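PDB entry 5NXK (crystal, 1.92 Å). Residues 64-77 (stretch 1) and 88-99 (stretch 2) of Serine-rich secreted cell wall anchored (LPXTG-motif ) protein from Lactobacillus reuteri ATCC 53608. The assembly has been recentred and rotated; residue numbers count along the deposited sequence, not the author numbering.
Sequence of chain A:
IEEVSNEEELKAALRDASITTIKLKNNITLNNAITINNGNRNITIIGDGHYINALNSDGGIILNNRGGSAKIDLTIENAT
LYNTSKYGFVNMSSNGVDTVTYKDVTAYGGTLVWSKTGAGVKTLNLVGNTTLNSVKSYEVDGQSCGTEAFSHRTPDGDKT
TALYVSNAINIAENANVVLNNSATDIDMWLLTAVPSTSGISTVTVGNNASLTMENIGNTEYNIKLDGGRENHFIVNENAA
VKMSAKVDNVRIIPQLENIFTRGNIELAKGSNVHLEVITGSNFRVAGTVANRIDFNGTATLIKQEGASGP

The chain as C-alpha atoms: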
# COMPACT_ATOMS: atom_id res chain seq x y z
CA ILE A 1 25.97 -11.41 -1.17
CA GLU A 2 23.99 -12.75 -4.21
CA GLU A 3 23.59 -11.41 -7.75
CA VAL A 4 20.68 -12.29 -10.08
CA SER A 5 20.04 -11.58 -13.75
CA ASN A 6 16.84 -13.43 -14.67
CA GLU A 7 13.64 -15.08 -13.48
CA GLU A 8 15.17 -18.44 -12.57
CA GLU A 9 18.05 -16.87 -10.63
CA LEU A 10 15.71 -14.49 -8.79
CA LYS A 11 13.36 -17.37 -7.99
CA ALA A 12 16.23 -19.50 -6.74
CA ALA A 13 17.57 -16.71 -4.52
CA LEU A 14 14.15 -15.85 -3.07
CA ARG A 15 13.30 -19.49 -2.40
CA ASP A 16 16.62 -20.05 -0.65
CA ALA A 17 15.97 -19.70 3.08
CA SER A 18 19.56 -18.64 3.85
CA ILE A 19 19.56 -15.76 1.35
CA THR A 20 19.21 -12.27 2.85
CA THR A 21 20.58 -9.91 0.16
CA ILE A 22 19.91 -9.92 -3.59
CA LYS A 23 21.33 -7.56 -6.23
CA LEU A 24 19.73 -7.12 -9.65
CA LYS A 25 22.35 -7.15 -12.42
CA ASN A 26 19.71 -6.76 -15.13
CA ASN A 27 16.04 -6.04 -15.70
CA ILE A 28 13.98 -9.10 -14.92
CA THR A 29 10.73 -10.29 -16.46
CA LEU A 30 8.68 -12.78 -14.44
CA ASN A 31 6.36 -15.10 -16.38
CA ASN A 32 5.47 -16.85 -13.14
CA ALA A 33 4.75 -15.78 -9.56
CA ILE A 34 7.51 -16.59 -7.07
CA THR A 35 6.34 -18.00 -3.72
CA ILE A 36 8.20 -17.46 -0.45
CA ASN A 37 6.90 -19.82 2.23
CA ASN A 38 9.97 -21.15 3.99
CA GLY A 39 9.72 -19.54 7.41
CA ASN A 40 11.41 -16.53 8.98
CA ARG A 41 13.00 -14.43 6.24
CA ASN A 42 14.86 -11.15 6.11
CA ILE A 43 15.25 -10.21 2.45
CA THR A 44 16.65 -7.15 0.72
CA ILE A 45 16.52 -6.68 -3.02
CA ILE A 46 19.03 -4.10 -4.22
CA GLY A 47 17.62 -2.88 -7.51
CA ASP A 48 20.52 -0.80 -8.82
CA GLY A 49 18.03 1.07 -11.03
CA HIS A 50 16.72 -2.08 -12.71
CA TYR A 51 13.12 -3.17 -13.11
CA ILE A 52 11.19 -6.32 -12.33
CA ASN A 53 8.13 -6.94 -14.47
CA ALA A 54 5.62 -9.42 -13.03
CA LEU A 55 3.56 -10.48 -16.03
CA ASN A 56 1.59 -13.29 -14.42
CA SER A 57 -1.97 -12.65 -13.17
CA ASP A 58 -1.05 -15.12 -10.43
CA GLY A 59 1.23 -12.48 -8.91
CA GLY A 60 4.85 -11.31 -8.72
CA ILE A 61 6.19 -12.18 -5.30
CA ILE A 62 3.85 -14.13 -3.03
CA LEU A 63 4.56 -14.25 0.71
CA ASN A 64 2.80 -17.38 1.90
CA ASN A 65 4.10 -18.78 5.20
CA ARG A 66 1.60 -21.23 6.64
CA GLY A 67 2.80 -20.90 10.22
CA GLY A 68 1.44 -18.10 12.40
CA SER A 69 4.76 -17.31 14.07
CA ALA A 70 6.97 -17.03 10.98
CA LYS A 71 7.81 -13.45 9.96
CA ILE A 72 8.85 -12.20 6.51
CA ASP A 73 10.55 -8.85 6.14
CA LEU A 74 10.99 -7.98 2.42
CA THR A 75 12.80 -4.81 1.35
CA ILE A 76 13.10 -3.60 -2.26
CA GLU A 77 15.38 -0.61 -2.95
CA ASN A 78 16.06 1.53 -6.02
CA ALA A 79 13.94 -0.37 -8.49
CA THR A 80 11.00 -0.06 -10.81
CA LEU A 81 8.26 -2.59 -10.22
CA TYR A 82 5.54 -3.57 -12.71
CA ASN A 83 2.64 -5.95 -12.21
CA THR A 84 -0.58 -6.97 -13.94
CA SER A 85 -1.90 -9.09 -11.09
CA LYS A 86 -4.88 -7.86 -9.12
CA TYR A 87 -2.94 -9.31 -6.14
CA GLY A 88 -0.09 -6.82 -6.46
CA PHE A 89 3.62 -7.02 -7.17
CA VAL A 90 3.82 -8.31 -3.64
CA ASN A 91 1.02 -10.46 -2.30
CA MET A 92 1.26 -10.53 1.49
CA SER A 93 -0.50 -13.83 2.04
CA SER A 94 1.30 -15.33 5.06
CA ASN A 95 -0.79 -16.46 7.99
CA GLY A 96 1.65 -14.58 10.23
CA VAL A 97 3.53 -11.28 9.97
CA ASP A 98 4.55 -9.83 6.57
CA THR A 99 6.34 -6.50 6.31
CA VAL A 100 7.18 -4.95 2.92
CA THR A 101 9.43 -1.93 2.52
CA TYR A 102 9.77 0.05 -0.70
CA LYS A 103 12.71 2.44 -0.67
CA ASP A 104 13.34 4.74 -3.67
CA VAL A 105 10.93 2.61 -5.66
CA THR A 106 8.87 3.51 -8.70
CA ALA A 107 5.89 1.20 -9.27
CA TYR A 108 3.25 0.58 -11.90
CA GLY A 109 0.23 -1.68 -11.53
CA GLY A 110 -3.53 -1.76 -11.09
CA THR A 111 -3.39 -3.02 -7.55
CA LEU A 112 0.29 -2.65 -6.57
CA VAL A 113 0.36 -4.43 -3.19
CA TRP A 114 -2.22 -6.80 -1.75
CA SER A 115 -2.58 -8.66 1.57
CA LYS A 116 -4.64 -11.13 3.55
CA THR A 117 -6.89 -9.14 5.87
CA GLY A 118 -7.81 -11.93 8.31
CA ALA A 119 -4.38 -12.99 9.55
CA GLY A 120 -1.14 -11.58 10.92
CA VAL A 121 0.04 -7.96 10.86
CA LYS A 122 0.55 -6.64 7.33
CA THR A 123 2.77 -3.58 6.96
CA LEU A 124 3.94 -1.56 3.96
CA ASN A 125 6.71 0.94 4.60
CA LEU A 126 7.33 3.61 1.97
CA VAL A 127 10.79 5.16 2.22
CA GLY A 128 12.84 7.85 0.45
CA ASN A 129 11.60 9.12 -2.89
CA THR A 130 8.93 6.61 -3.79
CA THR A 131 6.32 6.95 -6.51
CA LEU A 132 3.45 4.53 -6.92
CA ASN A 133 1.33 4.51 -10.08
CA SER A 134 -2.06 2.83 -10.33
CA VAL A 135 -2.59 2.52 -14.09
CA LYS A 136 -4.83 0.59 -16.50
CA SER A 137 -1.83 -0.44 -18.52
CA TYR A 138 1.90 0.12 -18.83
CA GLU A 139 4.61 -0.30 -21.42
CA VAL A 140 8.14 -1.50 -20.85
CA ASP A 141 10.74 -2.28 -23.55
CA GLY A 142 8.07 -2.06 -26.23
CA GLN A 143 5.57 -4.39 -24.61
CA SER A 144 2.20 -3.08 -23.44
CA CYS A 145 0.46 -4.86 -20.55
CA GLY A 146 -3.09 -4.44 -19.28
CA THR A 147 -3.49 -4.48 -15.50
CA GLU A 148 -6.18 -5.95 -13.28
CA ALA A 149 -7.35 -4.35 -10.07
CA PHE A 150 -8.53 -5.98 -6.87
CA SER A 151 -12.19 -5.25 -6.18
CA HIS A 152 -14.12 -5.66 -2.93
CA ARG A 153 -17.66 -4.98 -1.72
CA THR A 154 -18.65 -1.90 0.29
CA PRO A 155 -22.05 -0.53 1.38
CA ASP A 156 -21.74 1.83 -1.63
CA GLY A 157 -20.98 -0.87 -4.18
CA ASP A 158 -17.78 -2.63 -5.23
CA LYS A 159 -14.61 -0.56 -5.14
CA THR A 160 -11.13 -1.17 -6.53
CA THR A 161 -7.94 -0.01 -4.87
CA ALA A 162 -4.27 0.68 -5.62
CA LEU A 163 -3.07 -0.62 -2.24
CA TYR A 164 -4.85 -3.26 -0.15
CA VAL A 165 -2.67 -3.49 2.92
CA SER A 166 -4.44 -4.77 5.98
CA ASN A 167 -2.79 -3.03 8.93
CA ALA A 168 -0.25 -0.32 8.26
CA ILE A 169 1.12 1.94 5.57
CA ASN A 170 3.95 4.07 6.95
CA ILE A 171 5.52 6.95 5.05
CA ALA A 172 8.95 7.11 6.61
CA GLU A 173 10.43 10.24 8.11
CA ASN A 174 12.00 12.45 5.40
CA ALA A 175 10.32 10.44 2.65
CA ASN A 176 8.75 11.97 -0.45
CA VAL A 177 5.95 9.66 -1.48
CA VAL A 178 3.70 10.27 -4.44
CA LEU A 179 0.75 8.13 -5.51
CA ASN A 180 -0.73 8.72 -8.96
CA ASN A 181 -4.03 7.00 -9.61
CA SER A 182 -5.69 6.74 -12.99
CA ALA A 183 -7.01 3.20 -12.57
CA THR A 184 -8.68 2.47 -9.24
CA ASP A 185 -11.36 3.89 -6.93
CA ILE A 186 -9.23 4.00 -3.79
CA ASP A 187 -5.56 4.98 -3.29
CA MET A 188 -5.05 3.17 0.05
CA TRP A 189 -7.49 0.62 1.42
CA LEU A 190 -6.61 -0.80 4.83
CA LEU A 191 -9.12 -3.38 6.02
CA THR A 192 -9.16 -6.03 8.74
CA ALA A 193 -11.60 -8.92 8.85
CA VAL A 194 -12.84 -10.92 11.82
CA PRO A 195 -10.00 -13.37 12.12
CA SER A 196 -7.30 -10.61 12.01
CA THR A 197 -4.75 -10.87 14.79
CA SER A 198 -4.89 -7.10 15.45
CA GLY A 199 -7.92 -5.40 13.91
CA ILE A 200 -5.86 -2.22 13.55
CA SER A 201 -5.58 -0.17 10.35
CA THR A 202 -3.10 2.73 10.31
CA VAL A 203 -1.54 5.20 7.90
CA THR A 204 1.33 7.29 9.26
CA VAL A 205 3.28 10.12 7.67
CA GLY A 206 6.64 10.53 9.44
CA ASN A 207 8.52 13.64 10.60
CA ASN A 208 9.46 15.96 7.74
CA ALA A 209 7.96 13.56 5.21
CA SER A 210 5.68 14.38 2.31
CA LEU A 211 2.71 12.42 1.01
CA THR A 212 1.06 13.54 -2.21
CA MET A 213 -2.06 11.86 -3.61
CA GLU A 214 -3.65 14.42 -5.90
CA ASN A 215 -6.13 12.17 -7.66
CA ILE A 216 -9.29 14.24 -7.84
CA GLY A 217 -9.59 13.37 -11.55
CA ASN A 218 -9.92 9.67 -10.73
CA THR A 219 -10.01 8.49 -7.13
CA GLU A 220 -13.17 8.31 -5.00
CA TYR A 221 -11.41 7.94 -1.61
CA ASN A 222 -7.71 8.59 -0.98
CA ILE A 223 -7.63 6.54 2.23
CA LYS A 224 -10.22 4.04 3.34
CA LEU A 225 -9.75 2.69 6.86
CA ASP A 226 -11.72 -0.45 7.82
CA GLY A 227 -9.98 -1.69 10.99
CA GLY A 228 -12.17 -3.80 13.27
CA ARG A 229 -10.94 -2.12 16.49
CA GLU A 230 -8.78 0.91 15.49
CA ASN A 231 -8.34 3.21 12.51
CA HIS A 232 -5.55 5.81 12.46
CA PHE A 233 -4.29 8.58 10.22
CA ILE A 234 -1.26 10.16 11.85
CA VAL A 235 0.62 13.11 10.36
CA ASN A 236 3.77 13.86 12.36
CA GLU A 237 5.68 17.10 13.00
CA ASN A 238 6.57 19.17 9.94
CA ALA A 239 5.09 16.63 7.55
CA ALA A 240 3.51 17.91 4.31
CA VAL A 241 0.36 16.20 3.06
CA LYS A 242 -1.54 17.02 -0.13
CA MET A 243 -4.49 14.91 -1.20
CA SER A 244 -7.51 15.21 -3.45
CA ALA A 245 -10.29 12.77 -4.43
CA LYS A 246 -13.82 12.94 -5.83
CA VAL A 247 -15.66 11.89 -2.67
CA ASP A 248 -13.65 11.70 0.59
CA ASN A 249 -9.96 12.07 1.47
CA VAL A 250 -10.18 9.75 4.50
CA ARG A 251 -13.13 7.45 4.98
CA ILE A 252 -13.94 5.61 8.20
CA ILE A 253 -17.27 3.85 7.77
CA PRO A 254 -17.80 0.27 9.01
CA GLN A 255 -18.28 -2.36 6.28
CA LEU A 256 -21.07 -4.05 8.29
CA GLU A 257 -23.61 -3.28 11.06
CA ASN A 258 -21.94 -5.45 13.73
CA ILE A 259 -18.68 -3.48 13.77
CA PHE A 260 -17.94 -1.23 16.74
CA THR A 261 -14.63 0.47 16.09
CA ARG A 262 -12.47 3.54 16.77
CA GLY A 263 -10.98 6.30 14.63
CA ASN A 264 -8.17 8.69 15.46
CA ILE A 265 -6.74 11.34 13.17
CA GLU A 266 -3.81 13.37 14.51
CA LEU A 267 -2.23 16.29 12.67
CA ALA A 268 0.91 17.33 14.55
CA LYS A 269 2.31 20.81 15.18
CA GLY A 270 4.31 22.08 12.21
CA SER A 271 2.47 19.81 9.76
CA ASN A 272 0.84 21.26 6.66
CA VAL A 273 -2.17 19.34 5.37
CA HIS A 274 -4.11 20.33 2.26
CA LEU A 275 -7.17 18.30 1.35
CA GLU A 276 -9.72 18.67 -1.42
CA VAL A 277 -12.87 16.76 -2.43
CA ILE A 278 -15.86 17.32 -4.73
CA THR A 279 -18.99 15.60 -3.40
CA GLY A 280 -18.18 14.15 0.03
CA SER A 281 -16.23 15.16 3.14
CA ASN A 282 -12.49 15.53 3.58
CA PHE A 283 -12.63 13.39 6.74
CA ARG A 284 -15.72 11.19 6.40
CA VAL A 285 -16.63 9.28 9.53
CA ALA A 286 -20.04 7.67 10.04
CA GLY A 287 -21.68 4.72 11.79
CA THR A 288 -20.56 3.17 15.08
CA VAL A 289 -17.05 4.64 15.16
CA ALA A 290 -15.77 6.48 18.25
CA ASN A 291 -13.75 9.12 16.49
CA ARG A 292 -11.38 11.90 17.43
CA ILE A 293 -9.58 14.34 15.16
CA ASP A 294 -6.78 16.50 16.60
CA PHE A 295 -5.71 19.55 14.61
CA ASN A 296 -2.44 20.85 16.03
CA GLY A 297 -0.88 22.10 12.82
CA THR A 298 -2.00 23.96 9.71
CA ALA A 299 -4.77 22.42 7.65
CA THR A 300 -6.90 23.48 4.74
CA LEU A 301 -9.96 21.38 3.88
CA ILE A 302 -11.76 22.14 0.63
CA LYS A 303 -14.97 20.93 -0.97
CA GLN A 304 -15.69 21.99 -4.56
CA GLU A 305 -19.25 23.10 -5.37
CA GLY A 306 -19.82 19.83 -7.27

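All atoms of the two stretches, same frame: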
# COMPACT_ATOMS: atom_id res chain seq x y z
N ASN A 64 3.83 -16.40 1.60
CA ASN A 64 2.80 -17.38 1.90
C ASN A 64 3.18 -18.39 2.99
O ASN A 64 2.88 -19.58 2.86
CB ASN A 64 2.43 -18.12 0.61
CG ASN A 64 0.99 -18.62 0.60
OD1 ASN A 64 0.25 -18.45 1.58
ND2 ASN A 64 0.58 -19.21 -0.51
N ASN A 65 3.83 -17.92 4.05
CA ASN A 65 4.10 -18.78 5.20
C ASN A 65 2.79 -19.33 5.75
O ASN A 65 1.79 -18.62 5.83
CB ASN A 65 4.87 -18.03 6.29
CG ASN A 65 6.35 -17.97 6.00
OD1 ASN A 65 6.88 -18.82 5.30
ND2 ASN A 65 7.03 -16.97 6.56
N ARG A 66 2.81 -20.60 6.14
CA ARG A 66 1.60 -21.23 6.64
C ARG A 66 1.52 -21.10 8.15
O ARG A 66 0.43 -21.05 8.73
CB ARG A 66 1.55 -22.69 6.18
CG ARG A 66 0.26 -23.43 6.48
CD ARG A 66 0.48 -24.92 6.52
NE ARG A 66 -0.33 -25.59 7.54
CZ ARG A 66 -0.04 -25.66 8.84
NH1 ARG A 66 1.01 -25.01 9.29
NH2 ARG A 66 -0.87 -26.26 9.69
N GLY A 67 2.69 -21.01 8.78
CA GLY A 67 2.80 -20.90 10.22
C GLY A 67 2.57 -19.48 10.73
O GLY A 67 3.17 -18.53 10.23
N GLY A 68 1.73 -19.36 11.75
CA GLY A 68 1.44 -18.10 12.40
C GLY A 68 2.61 -17.33 13.00
O GLY A 68 2.55 -16.11 13.13
N SER A 69 3.68 -18.02 13.39
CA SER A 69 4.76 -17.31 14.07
C SER A 69 5.95 -16.97 13.18
O SER A 69 6.90 -16.32 13.63
CB SER A 69 5.22 -18.13 15.27
OG SER A 69 5.75 -19.37 14.84
N ALA A 70 5.92 -17.39 11.92
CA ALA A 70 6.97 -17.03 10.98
C ALA A 70 6.76 -15.59 10.51
O ALA A 70 5.63 -15.18 10.26
CB ALA A 70 7.00 -17.99 9.80
N LYS A 71 7.86 -14.85 10.38
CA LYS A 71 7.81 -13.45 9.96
C LYS A 71 8.65 -13.21 8.71
O LYS A 71 9.83 -13.58 8.67
CB LYS A 71 8.31 -12.56 11.11
CG LYS A 71 8.60 -11.11 10.76
CD LYS A 71 8.94 -10.34 12.03
CE LYS A 71 9.54 -8.97 11.75
NZ LYS A 71 8.69 -8.15 10.85
N ILE A 72 8.06 -12.59 7.69
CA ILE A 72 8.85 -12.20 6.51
C ILE A 72 9.00 -10.70 6.42
O ILE A 72 8.01 -9.96 6.41
CB ILE A 72 8.23 -12.69 5.18
CG1 ILE A 72 8.36 -14.20 5.05
CG2 ILE A 72 8.94 -12.06 3.98
CD1 ILE A 72 7.46 -14.77 3.97
N ASP A 73 10.24 -10.25 6.37
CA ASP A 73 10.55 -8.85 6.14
C ASP A 73 11.19 -8.75 4.75
O ASP A 73 12.26 -9.32 4.52
CB ASP A 73 11.47 -8.32 7.23
CG ASP A 73 11.38 -6.82 7.39
OD1 ASP A 73 11.90 -6.09 6.51
OD2 ASP A 73 10.79 -6.36 8.39
N LEU A 74 10.51 -8.11 3.80
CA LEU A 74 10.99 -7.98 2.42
C LEU A 74 11.24 -6.52 2.11
O LEU A 74 10.32 -5.71 2.21
CB LEU A 74 9.98 -8.56 1.43
CG LEU A 74 10.27 -8.34 -0.06
CD1 LEU A 74 11.58 -9.01 -0.49
CD2 LEU A 74 9.12 -8.85 -0.90
N THR A 75 12.47 -6.17 1.75
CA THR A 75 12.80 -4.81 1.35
C THR A 75 13.22 -4.77 -0.13
O THR A 75 14.02 -5.60 -0.56
CB THR A 75 13.93 -4.25 2.25
OG1 THR A 75 13.44 -4.17 3.60
CG2 THR A 75 14.36 -2.88 1.83
N ILE A 76 12.66 -3.84 -0.89
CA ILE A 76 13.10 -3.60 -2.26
C ILE A 76 13.57 -2.15 -2.38
O ILE A 76 12.85 -1.23 -1.98
CB ILE A 76 11.98 -3.87 -3.28
CG1 ILE A 76 11.46 -5.30 -3.12
CG2 ILE A 76 12.48 -3.62 -4.70
CD1 ILE A 76 10.37 -5.70 -4.11
N GLU A 77 14.80 -1.95 -2.86
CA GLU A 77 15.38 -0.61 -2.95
C GLU A 77 15.75 -0.28 -4.38
O GLU A 77 16.24 -1.15 -5.11
CB GLU A 77 16.64 -0.48 -2.11
CG GLU A 77 16.59 -1.09 -0.74
CD GLU A 77 17.86 -0.79 0.06
OE1 GLU A 77 17.85 -0.94 1.30
OE2 GLU A 77 18.87 -0.41 -0.58
N GLY A 88 -1.23 -7.68 -6.73
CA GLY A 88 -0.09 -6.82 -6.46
C GLY A 88 1.24 -7.39 -6.93
O GLY A 88 1.32 -8.57 -7.28
N PHE A 89 2.27 -6.54 -6.95
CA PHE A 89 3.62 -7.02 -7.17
C PHE A 89 4.00 -7.91 -6.03
O PHE A 89 4.56 -9.00 -6.23
CB PHE A 89 4.64 -5.88 -7.29
CG PHE A 89 6.03 -6.37 -7.63
CD1 PHE A 89 6.36 -6.69 -8.95
CD2 PHE A 89 6.99 -6.55 -6.65
CE1 PHE A 89 7.64 -7.17 -9.28
CE2 PHE A 89 8.26 -7.02 -6.96
CZ PHE A 89 8.59 -7.33 -8.27
N VAL A 90 3.73 -7.44 -4.81
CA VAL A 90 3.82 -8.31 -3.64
C VAL A 90 2.43 -8.61 -3.09
O VAL A 90 1.58 -7.72 -2.89
CB VAL A 90 4.66 -7.71 -2.51
CG1 VAL A 90 4.89 -8.78 -1.44
CG2 VAL A 90 6.00 -7.21 -3.05
N ASN A 91 2.23 -9.90 -2.85
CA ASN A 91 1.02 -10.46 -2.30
C ASN A 91 1.38 -10.98 -0.93
O ASN A 91 2.05 -12.00 -0.81
CB ASN A 91 0.47 -11.57 -3.21
CG ASN A 91 -0.71 -12.32 -2.60
OD1 ASN A 91 -1.03 -12.16 -1.42
ND2 ASN A 91 -1.35 -13.16 -3.41
N MET A 92 0.91 -10.28 0.10
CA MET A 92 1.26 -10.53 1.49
C MET A 92 0.27 -11.53 2.04
O MET A 92 -0.69 -11.15 2.72
CB MET A 92 1.23 -9.21 2.27
CG MET A 92 2.20 -8.17 1.69
SD MET A 92 2.07 -6.51 2.42
CE MET A 92 2.85 -6.82 4.00
N SER A 93 0.48 -12.80 1.72
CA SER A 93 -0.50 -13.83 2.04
C SER A 93 -0.05 -14.81 3.14
O SER A 93 -0.62 -15.89 3.25
CB SER A 93 -0.84 -14.62 0.77
OG SER A 93 -1.85 -13.96 0.02
N SER A 94 0.95 -14.45 3.93
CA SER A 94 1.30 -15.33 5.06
C SER A 94 0.21 -15.34 6.11
O SER A 94 -0.55 -14.38 6.24
CB SER A 94 2.60 -14.90 5.72
OG SER A 94 3.66 -14.87 4.77
N ASN A 95 0.12 -16.43 6.86
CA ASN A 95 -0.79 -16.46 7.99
C ASN A 95 -0.27 -15.59 9.14
O ASN A 95 -1.05 -15.09 9.94
CB ASN A 95 -1.05 -17.90 8.42
CG ASN A 95 -2.09 -18.58 7.52
OD1 ASN A 95 -3.01 -17.92 7.02
ND2 ASN A 95 -1.93 -19.88 7.30
N GLY A 96 1.05 -15.40 9.20
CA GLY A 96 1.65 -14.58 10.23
C GLY A 96 2.02 -13.19 9.73
O GLY A 96 1.35 -12.63 8.86
N VAL A 97 3.11 -12.65 10.26
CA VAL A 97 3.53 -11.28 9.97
C VAL A 97 4.31 -11.15 8.65
O VAL A 97 5.31 -11.85 8.44
CB VAL A 97 4.41 -10.72 11.13
CG1 VAL A 97 4.96 -9.34 10.78
CG2 VAL A 97 3.61 -10.68 12.43
N ASP A 98 3.84 -10.25 7.78
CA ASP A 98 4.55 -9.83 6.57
C ASP A 98 4.77 -8.33 6.64
O ASP A 98 3.83 -7.57 6.90
CB ASP A 98 3.76 -10.12 5.29
CG ASP A 98 3.58 -11.58 5.01
OD1 ASP A 98 4.53 -12.36 5.23
OD2 ASP A 98 2.47 -11.94 4.56
N THR A 99 6.00 -7.91 6.38
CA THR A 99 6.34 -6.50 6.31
C THR A 99 7.06 -6.26 4.99
O THR A 99 8.01 -6.97 4.69
CB THR A 99 7.21 -6.09 7.50
OG1 THR A 99 6.46 -6.30 8.71
CG2 THR A 99 7.60 -4.62 7.40
O HOH W 1 5.39 -14.58 7.30
O HOH W 2 3.46 -16.59 8.69
O HOH W 3 4.44 -14.02 12.48

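Three waters lie between the Gly 67 to Ala 70 turn of the first stretch and the Gly 96 to Val 97 segment of the second, where the two backbones do not pair directly. Ala 70 O lies 3.6 Å from Val 97 N, and water 3 bridges the gap: it accepts from Val 97 N at 2.9 Å and donates to Ala 70 O at 2.8 Å and to Gly 68 O at 2.9 Å. Water 2 accepts from Gly 96 N at 2.7 Å and lies only 2.5 Å from Gly 67 O, spanning the 3.9 Å between Gly 96 N and Gly 67 O, which is too long for a direct hydrogen bond. Water 1 accepts from Asn 65 ND2 at 3.0 Å and also lies 3.0 Å from Val 97 O and 3.0 Å from Ala 70 O.

Gly 96 suits this crowded spot. An ideal CB there would point toward the turn and sit 2.5 Å from Gly 68 O and 2.8 Å from Ala 70 O, both clashes.

Beyond the waters the strands run parallel, their axes 5° apart. Ile 72 reaches both ways, as a parallel register requires: Ile 72 N donates to Val 97 O (2.9 Å, 159°) and Ile 72 O accepts from Thr 99 N (2.9 Å, 165°). Leu 74 N then donates to Thr 99 O at 2.9 Å, and its 174° angle is nearly linear.

Before the turn, side chains join the backbone pairing. Asn 95 N donates to Asn 65 O at 2.9 Å, while Asn 95 ND2 donates to Arg 66 O at 3.0 Å, so one residue holds two successive carbonyls. Ser 94 OG accepts from Asn 65 N at 3.1 Å and donates to Asp 98 OD1 at 2.7 Å, linking the loop to the strand.

Apolar contacts extend the interface inside: Leu 74 CD2 meets Val 90 CG2 at 4.1 Å, and Ile 76 CD1 approaches Phe 89 CE2 obliquely at 3.8 Å.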